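Local coordinates for protein putative metal-dependent phosphoesterase (Bifidobacterium adolescentis, PDB 3O0F) that acts as a metal-dependent phosphoesterase of the PHP family, binding AMP beside a cluster of two iron ions and one zinc ion, at residues 57-62 and 70-75; 44-49 and 88-93. All coordinates share one frame; numbering follows the deposited sequence.

Interaction 1: residues 57-62 and 70-75. With FE (Fe (III) ion), chain D; FE (Fe (III) ion), chain E.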
loop_
_atom_site.group_PDB
_atom_site.type_symbol
_atom_site.label_atom_id
_atom_site.label_comp_id
_atom_site.label_asym_id
_atom_site.label_seq_id
_atom_site.Cartn_x
_atom_site.Cartn_y
_atom_site.Cartn_z
ATOM N N ASP A 57 1.126 -6.309 -15.153
ATOM C CA ASP A 57 0.669 -6.804 -16.471
ATOM C C ASP A 57 -0.850 -6.984 -16.528
ATOM O O ASP A 57 -1.496 -6.502 -17.424
ATOM C CB ASP A 57 1.340 -8.137 -16.821
ATOM C CG ASP A 57 2.849 -7.994 -17.115
ATOM O OD1 ASP A 57 3.355 -6.854 -17.213
ATOM O OD2 ASP A 57 3.535 -9.041 -17.237
ATOM N N GLU A 58 -1.427 -7.646 -15.539
ATOM C CA GLU A 58 -2.896 -7.756 -15.474
ATOM C C GLU A 58 -3.610 -6.397 -15.431
ATOM O O GLU A 58 -4.610 -6.197 -16.141
ATOM C CB GLU A 58 -3.330 -8.626 -14.295
ATOM C CG GLU A 58 -3.050 -10.098 -14.573
ATOM C CD GLU A 58 -3.733 -11.051 -13.605
ATOM O OE1 GLU A 58 -4.654 -10.632 -12.847
ATOM O OE2 GLU A 58 -3.343 -12.247 -13.616
ATOM N N ALA A 59 -3.122 -5.479 -14.602
ATOM C CA ALA A 59 -3.736 -4.146 -14.508
ATOM C C ALA A 59 -3.644 -3.414 -15.852
ATOM O O ALA A 59 -4.585 -2.777 -16.293
ATOM C CB ALA A 59 -3.053 -3.297 -13.376
ATOM N N THR A 60 -2.485 -3.484 -16.497
ATOM C CA THR A 60 -2.308 -2.794 -17.785
ATOM C C THR A 60 -3.287 -3.337 -18.827
ATOM O O THR A 60 -3.951 -2.572 -19.548
ATOM C CB THR A 60 -0.840 -2.899 -18.274
ATOM O OG1 THR A 60 0.007 -2.294 -17.294
ATOM C CG2 THR A 60 -0.645 -2.167 -19.622
ATOM N N GLU A 61 -3.374 -4.656 -18.903
ATOM C CA GLU A 61 -4.276 -5.299 -19.857
ATOM C C GLU A 61 -5.721 -4.853 -19.632
ATOM O O GLU A 61 -6.444 -4.532 -20.572
ATOM C CB GLU A 61 -4.164 -6.824 -19.772
ATOM C CG GLU A 61 -2.792 -7.364 -20.241
ATOM C CD GLU A 61 -2.600 -8.857 -19.921
ATOM O OE1 GLU A 61 -3.015 -9.697 -20.753
ATOM O OE2 GLU A 61 -2.039 -9.194 -18.849
ATOM N N ALA A 62 -6.140 -4.868 -18.375
ATOM C CA ALA A 62 -7.492 -4.456 -17.992
ATOM C C ALA A 62 -7.748 -3.014 -18.422
ATOM O O ALA A 62 -8.805 -2.669 -18.986
ATOM C CB ALA A 62 -7.687 -4.643 -16.476
ATOM N N LEU A 70 -4.494 4.218 -16.106
ATOM C CA LEU A 70 -3.922 3.477 -14.987
ATOM C C LEU A 70 -2.565 4.023 -14.570
ATOM O O LEU A 70 -1.714 4.267 -15.419
ATOM C CB LEU A 70 -3.737 2.053 -15.440
ATOM C CG LEU A 70 -3.070 1.088 -14.482
ATOM C CD1 LEU A 70 -4.061 0.819 -13.356
ATOM C CD2 LEU A 70 -2.710 -0.180 -15.204
ATOM N N LEU A 71 -2.329 4.164 -13.265
ATOM C CA LEU A 71 -0.986 4.403 -12.732
ATOM C C LEU A 71 -0.446 3.099 -12.156
ATOM O O LEU A 71 -1.178 2.334 -11.487
ATOM C CB LEU A 71 -1.068 5.535 -11.669
ATOM C CG LEU A 71 -0.099 6.661 -11.403
ATOM C CD1 LEU A 71 0.172 7.465 -12.663
ATOM C CD2 LEU A 71 -0.667 7.559 -10.249
ATOM N N LEU A 72 0.808 2.791 -12.458
ATOM C CA LEU A 72 1.443 1.590 -11.966
ATOM C C LEU A 72 2.205 1.909 -10.678
ATOM O O LEU A 72 3.073 2.776 -10.664
ATOM C CB LEU A 72 2.363 0.943 -13.009
ATOM C CG LEU A 72 1.600 0.330 -14.221
ATOM C CD1 LEU A 72 2.512 -0.098 -15.363
ATOM C CD2 LEU A 72 0.652 -0.819 -13.784
ATOM N N GLY A 73 1.849 1.220 -9.590
ATOM C CA GLY A 73 2.402 1.554 -8.298
ATOM C C GLY A 73 2.624 0.376 -7.373
ATOM O O GLY A 73 2.279 -0.765 -7.668
ATOM N N THR A 74 3.236 0.666 -6.241
ATOM C CA THR A 74 3.571 -0.367 -5.245
ATOM C C THR A 74 3.551 0.314 -3.886
ATOM O O THR A 74 4.002 1.451 -3.767
ATOM C CB THR A 74 4.970 -0.924 -5.465
ATOM O OG1 THR A 74 5.043 -1.616 -6.703
ATOM C CG2 THR A 74 5.369 -1.883 -4.309
ATOM N N GLU A 75 3.052 -0.348 -2.848
ATOM C CA GLU A 75 3.158 0.202 -1.497
ATOM C C GLU A 75 4.313 -0.532 -0.811
ATOM O O GLU A 75 4.296 -1.746 -0.627
ATOM C CB GLU A 75 1.848 0.052 -0.702
ATOM C CG GLU A 75 2.003 0.622 0.667
ATOM C CD GLU A 75 0.695 0.791 1.441
ATOM O OE1 GLU A 75 -0.292 0.268 1.007
ATOM O OE2 GLU A 75 0.670 1.543 2.439
HETATM FE FE FE D . -0.475 1.301 4.245
HETATM FE FE FE E . -2.377 0.599 1.443
HETATM O O HOH W 1 -2.095 1.755 3.152
#
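L70 meets helix 57-62 as much through the helix backbone as through its side chains: methyl CD2 presses on the peptide between A59 and T60, 3.4 Å from A59 O. The same methyl lies 3.6 Å from A59 CB, the one side chain of the helix aimed squarely at the strand. L70 carries CG anti to its backbone N (chi1 176°), which reaches the branch out from the strand to the helix. L72 gets there differently. Its CB does not point at the helix, but with CG anti to the carbonyl carbon (chi1 -69°) the methyl fork swings over, and CD1 and CD2 each lie 3.9 Å from T60 OG1. The two side chains cross at about a right angle. That hydroxyl already hydrogen-bonds W56 O one turn back, so it can sit against methyls at little cost.

Helix and strand run almost exactly antiparallel, 176° between axes 9.1 Å apart, as in the return leg of a beta-alpha-beta unit made of strand 44-47, helix 56-66 and strand 70-80. At the far end of 70-75 the character changes: E75, fully extended, bridges two irons, OE1 binding one at 2.2 Å and OE2 the other, while a water joins both metals. H18, H20 and D261 are among the other ligands of the first iron, H86 and H203 among those of the second. The strand thus packs on the helix through methyls at its start and, five residues on, presents a carboxylate that bridges the two irons.

Interaction 2: residues 44-49 and 88-93; sequences GVAIAD and LAFQYD
A46 and A48 face L88 and F90 across the width of a whole strand: 44-49 and 88-93 run in opposite senses without being sheet neighbours, and their closest CA atoms, those of A48 and L88, are 7.1 Å apart. Side chains close that gap. Both alanines aim CB at the other segment, whereas L88 and F90 have to lean across. F90 does so with CG anti to its carbonyl carbon (chi1 -63°), laying the ring over the intervening strand with CD1 3.7 Å from G73 CA, where no side chain stands in the way. The ring carbon CE1 then meets A46 CB at 3.8 Å, the methyl coming in obliquely to the ring. L88 makes the same turn at chi1 (-68°), and its branch CD2 ends 4.1 Å from A48 CB. All four residues are buried and the contact is purely apolar.

Strand 70-80 is the spacer, paired with 44-47 on one flank and 83-90 on the other. I17 of strand 15-19 packs on both A46 and F90, and H18, an iron ligand, touches L88, whose side chain lies about 5 Å from a bound iron. V45 and I47 point the other way, onto helix 30-39. The layering is consistent with the distorted barrel of PHP domains, helices outside; here two alanines, a leucine and a phenylalanine fill the inner side.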
loop_
_atom_site.group_PDB
_atom_site.type_symbol
_atom_site.label_atom_id
_atom_site.label_comp_id
_atom_site.label_asym_id
_atom_site.label_seq_id
_atom_site.Cartn_x
_atom_site.Cartn_y
_atom_site.Cartn_z
ATOM N N GLY A 44 -9.266 7.703 -13.254
ATOM C CA GLY A 44 -8.238 6.712 -13.374
ATOM C C GLY A 44 -8.061 6.028 -12.033
ATOM O O GLY A 44 -8.723 6.375 -11.047
ATOM N N VAL A 45 -7.166 5.067 -12.004
ATOM C CA VAL A 45 -6.899 4.284 -10.815
ATOM C C VAL A 45 -5.420 3.940 -10.789
ATOM O O VAL A 45 -4.754 4.038 -11.795
ATOM C CB VAL A 45 -7.852 3.027 -10.875
ATOM C CG1 VAL A 45 -7.348 1.962 -11.858
ATOM C CG2 VAL A 45 -8.170 2.477 -9.505
ATOM N N ALA A 46 -4.916 3.532 -9.634
ATOM C CA ALA A 46 -3.642 2.905 -9.545
ATOM C C ALA A 46 -3.740 1.593 -8.831
ATOM O O ALA A 46 -4.460 1.444 -7.821
ATOM C CB ALA A 46 -2.631 3.817 -8.781
ATOM N N ILE A 47 -2.934 0.667 -9.278
ATOM C CA ILE A 47 -2.654 -0.518 -8.491
ATOM C C ILE A 47 -1.431 -0.203 -7.564
ATOM O O ILE A 47 -0.494 0.455 -7.980
ATOM C CB ILE A 47 -2.424 -1.698 -9.378
ATOM C CG1 ILE A 47 -2.332 -2.985 -8.533
ATOM C CG2 ILE A 47 -1.218 -1.449 -10.332
ATOM C CD1 ILE A 47 -2.512 -4.345 -9.396
ATOM N N ALA A 48 -1.487 -0.637 -6.314
ATOM C CA ALA A 48 -0.436 -0.287 -5.323
ATOM C C ALA A 48 -0.242 -1.411 -4.341
ATOM O O ALA A 48 -0.182 -1.184 -3.131
ATOM C CB ALA A 48 -0.801 1.011 -4.569
ATOM N N ASP A 49 -0.165 -2.641 -4.835
ATOM C CA ASP A 49 0.046 -3.755 -3.926
ATOM C C ASP A 49 1.354 -3.680 -3.110
ATOM O O ASP A 49 2.327 -3.056 -3.533
ATOM C CB ASP A 49 -0.006 -5.084 -4.690
ATOM C CG ASP A 49 -1.417 -5.433 -5.140
ATOM O OD1 ASP A 49 -2.295 -5.517 -4.245
ATOM O OD2 ASP A 49 -1.627 -5.610 -6.361
ATOM N N LEU A 88 4.319 4.885 -1.017
ATOM C CA LEU A 88 3.719 4.603 -2.309
ATOM C C LEU A 88 4.744 5.024 -3.381
ATOM O O LEU A 88 5.277 6.142 -3.322
ATOM C CB LEU A 88 2.429 5.416 -2.445
ATOM C CG LEU A 88 1.246 5.059 -1.549
ATOM C CD1 LEU A 88 0.194 6.147 -1.654
ATOM C CD2 LEU A 88 0.620 3.708 -1.870
ATOM N N ALA A 89 5.006 4.118 -4.322
ATOM C CA ALA A 89 6.003 4.290 -5.384
ATOM C C ALA A 89 5.300 4.114 -6.695
ATOM O O ALA A 89 4.670 3.090 -6.921
ATOM C CB ALA A 89 7.092 3.258 -5.268
ATOM N N PHE A 90 5.342 5.131 -7.539
ATOM C CA PHE A 90 4.627 5.055 -8.807
ATOM C C PHE A 90 5.585 5.245 -9.993
ATOM O O PHE A 90 6.559 6.021 -9.915
ATOM C CB PHE A 90 3.576 6.157 -8.898
ATOM C CG PHE A 90 2.506 6.058 -7.852
ATOM C CD1 PHE A 90 1.498 5.104 -7.968
ATOM C CD2 PHE A 90 2.520 6.900 -6.762
ATOM C CE1 PHE A 90 0.518 4.984 -6.965
ATOM C CE2 PHE A 90 1.522 6.829 -5.788
ATOM C CZ PHE A 90 0.537 5.860 -5.894
ATOM N N GLN A 91 5.228 4.590 -11.087
ATOM C CA GLN A 91 5.838 4.836 -12.403
ATOM C C GLN A 91 7.347 4.739 -12.391
ATOM O O GLN A 91 8.055 5.641 -12.853
ATOM C CB GLN A 91 5.355 6.191 -12.964
ATOM C CG GLN A 91 3.805 6.225 -13.176
ATOM C CD GLN A 91 3.329 5.300 -14.291
ATOM O OE1 GLN A 91 2.515 4.402 -14.062
ATOM N NE2 GLN A 91 3.828 5.529 -15.516
ATOM N N TYR A 92 7.845 3.635 -11.856
ATOM C CA TYR A 92 9.289 3.353 -11.840
ATOM C C TYR A 92 9.578 2.160 -12.734
ATOM O O TYR A 92 8.665 1.404 -13.083
ATOM C CB TYR A 92 9.779 3.106 -10.422
ATOM C CG TYR A 92 9.132 1.955 -9.746
ATOM C CD1 TYR A 92 9.651 0.683 -9.856
ATOM C CD2 TYR A 92 7.988 2.138 -8.985
ATOM C CE1 TYR A 92 9.064 -0.381 -9.225
ATOM C CE2 TYR A 92 7.370 1.075 -8.353
ATOM C CZ TYR A 92 7.911 -0.172 -8.463
ATOM O OH TYR A 92 7.297 -1.218 -7.839
ATOM N N ASP A 93 10.841 1.975 -13.102
ATOM C CA ASP A 93 11.236 0.821 -13.927
ATOM C C ASP A 93 11.128 -0.497 -13.162
ATOM O O ASP A 93 11.897 -0.749 -12.243
ATOM C CB ASP A 93 12.647 1.024 -14.462
ATOM C CG ASP A 93 13.206 -0.192 -15.169
ATOM O OD1 ASP A 93 12.457 -1.190 -15.427
ATOM O OD2 ASP A 93 14.443 -0.150 -15.406
#

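How the interactions relate
Strand 70-80 is a partner in interaction 1 and the spacer between the two strands of interaction 2, and the contacts sit on different sides of it. Interaction 1 is the partly buried outer layer, helix on sheet, where leucine methyls rest on a helix backbone and a hydroxyl; interaction 2 is wholly buried on the inner face. Along the chain 57-62 and 70-75 fall inside the loop that interaction 2 closes. A backbone bond, L71 N to V45 O (2.8 Å, probable), and a side-chain one between T74 OG1 and Y92 OH (2.6 Å, probable) tie them together. Near the metals they converge: E75 binds both irons, while L88 offers only an apolar wall beside it.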